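Local coordinates for protein 2-c-methyl-d-erythritol 2,4-cyclodiphosphate synthase (Plasmodium falciparum, PDB 4C81) that probably catalyses the ring closure that yields 2-C-methyl-D-erythritol 2,4-cyclodiphosphate in isoprenoid precursor synthesis, with release of CMP, at residues A[71-76]-A[175-180]. The protein carries 1 engineered substitution. Sequence-based numbering, arbitrary orientation.
Sequences DSILGA and ANILLI
S72, I73 and A76 of the helix pack on A175, I177 and L179 of the strand, without a hydrogen bond between the two segments. I177 carries the middle of the apolar contact through two branches. Its chi1 of -161° sets CG1 anti to the backbone N, and chi2 of 166° carries CD1 on to I73 CG1 at 3.8 Å, the two side chains set at a slant, while CG2 turns to S72 and lies 4.4 Å from A76 CB. Two residues further along the strand, L179 meets A76, one helix turn on from S72: L179 CD1 sits 3.5 Å from A76 CB. At the other end S72 CB lies 3.5 Å from A175 O and 4.2 Å from A175 CB.

S72 brings the one polar side chain among the touching residues. Its OG rests 3.4 Å from I177 CG2, a van der Waals touch; the buried hydroxyl is satisfied by its hydrogen bond to I69 O in the same helix.

The short-segment axes come within 8.0 Å, their N-to-C directions 44° apart. On the strand's other face, N176 ND2 hydrogen-bonds Q12 OE1 of the third subunit and L178 packs on L178 of the second; beyond the helix, I73 continues onto A105 and I109. This is helix-on-sheet packing in the alpha/beta core of the trimeric IspF (YgbB) fold.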
loop_
_atom_site.group_PDB
_atom_site.type_symbol
_atom_site.label_atom_id
_atom_site.label_comp_id
_atom_site.label_asym_id
_atom_site.label_seq_id
_atom_site.Cartn_x
_atom_site.Cartn_y
_atom_site.Cartn_z
ATOM N N ASP A 71 -2.695 -1.043 -13.417
ATOM C CA ASP A 71 -3.711 -0.411 -12.574
ATOM C C ASP A 71 -3.153 0.720 -11.706
ATOM O O ASP A 71 -3.896 1.622 -11.323
ATOM C CB ASP A 71 -4.464 -1.452 -11.740
ATOM C CG ASP A 71 -5.526 -2.187 -12.551
ATOM O OD1 ASP A 71 -5.956 -1.676 -13.612
ATOM O OD2 ASP A 71 -5.942 -3.278 -12.119
ATOM N N SER A 72 -1.851 0.693 -11.416
ATOM C CA SER A 72 -1.219 1.807 -10.702
ATOM C C SER A 72 -1.198 3.055 -11.588
ATOM O O SER A 72 -1.481 4.158 -11.125
ATOM C CB SER A 72 0.192 1.453 -10.207
ATOM O OG SER A 72 1.179 1.577 -11.220
ATOM N N ILE A 73 -0.871 2.862 -12.861
ATOM C CA ILE A 73 -0.876 3.949 -13.846
ATOM C C ILE A 73 -2.289 4.499 -14.079
ATOM O O ILE A 73 -2.498 5.715 -14.041
ATOM C CB ILE A 73 -0.259 3.479 -15.187
ATOM C CG1 ILE A 73 1.237 3.210 -15.012
ATOM C CG2 ILE A 73 -0.481 4.519 -16.289
ATOM C CD1 ILE A 73 1.864 2.462 -16.161
ATOM N N LEU A 74 -3.252 3.610 -14.323
ATOM C CA LEU A 74 -4.646 4.012 -14.506
ATOM C C LEU A 74 -5.151 4.726 -13.258
ATOM O O LEU A 74 -5.792 5.774 -13.343
ATOM C CB LEU A 74 -5.527 2.798 -14.807
ATOM C CG LEU A 74 -5.279 2.135 -16.162
ATOM C CD1 LEU A 74 -6.155 0.905 -16.333
ATOM C CD2 LEU A 74 -5.523 3.134 -17.277
ATOM N N GLY A 75 -4.846 4.154 -12.096
ATOM C CA GLY A 75 -5.249 4.742 -10.826
ATOM C C GLY A 75 -4.697 6.145 -10.635
ATOM O O GLY A 75 -5.415 7.059 -10.221
ATOM N N ALA A 76 -3.420 6.319 -10.951
ATOM C CA ALA A 76 -2.762 7.618 -10.838
ATOM C C ALA A 76 -3.444 8.693 -11.687
ATOM O O ALA A 76 -3.559 9.840 -11.254
ATOM C CB ALA A 76 -1.297 7.500 -11.230
ATOM N N ALA A 175 1.899 -2.347 -6.538
ATOM C CA ALA A 175 2.753 -1.508 -7.368
ATOM C C ALA A 175 2.461 -0.053 -7.031
ATOM O O ALA A 175 1.312 0.359 -7.053
ATOM C CB ALA A 175 2.487 -1.774 -8.842
ATOM N N ASN A 176 3.508 0.707 -6.717
ATOM C CA ASN A 176 3.385 2.105 -6.334
ATOM C C ASN A 176 4.161 2.961 -7.312
ATOM O O ASN A 176 5.326 2.683 -7.594
ATOM C CB ASN A 176 3.936 2.320 -4.929
ATOM C CG ASN A 176 3.286 1.418 -3.914
ATOM O OD1 ASN A 176 2.306 1.798 -3.276
ATOM N ND2 ASN A 176 3.807 0.201 -3.778
ATOM N N ILE A 177 3.519 4.006 -7.819
ATOM C CA ILE A 177 4.102 4.808 -8.891
ATOM C C ILE A 177 3.854 6.299 -8.692
ATOM O O ILE A 177 2.867 6.699 -8.069
ATOM C CB ILE A 177 3.536 4.345 -10.252
ATOM C CG1 ILE A 177 4.437 4.800 -11.401
ATOM C CG2 ILE A 177 2.087 4.800 -10.438
ATOM C CD1 ILE A 177 4.118 4.113 -12.698
ATOM N N LEU A 178 4.779 7.112 -9.201
ATOM C CA LEU A 178 4.575 8.550 -9.319
ATOM C C LEU A 178 4.604 8.901 -10.795
ATOM O O LEU A 178 5.470 8.424 -11.534
ATOM C CB LEU A 178 5.679 9.325 -8.608
ATOM C CG LEU A 178 5.657 9.310 -7.085
ATOM C CD1 LEU A 178 6.908 10.001 -6.564
ATOM C CD2 LEU A 178 4.400 9.964 -6.515
ATOM N N LEU A 179 3.646 9.715 -11.221
ATOM C CA LEU A 179 3.670 10.311 -12.545
ATOM C C LEU A 179 3.986 11.798 -12.420
ATOM O O LEU A 179 3.364 12.511 -11.633
ATOM C CB LEU A 179 2.331 10.123 -13.248
ATOM C CG LEU A 179 1.834 8.679 -13.368
ATOM C CD1 LEU A 179 0.497 8.649 -14.069
ATOM C CD2 LEU A 179 2.837 7.778 -14.089
ATOM N N ILE A 180 4.956 12.251 -13.212
ATOM C CA ILE A 180 5.442 13.628 -13.170
ATOM C C ILE A 180 5.019 14.364 -14.439
ATOM O O ILE A 180 5.251 13.866 -15.540
ATOM C CB ILE A 180 6.988 13.664 -13.087
ATOM C CG1 ILE A 180 7.509 12.713 -12.001
ATOM C CG2 ILE A 180 7.477 15.082 -12.829
ATOM C CD1 ILE A 180 6.954 12.989 -10.611
#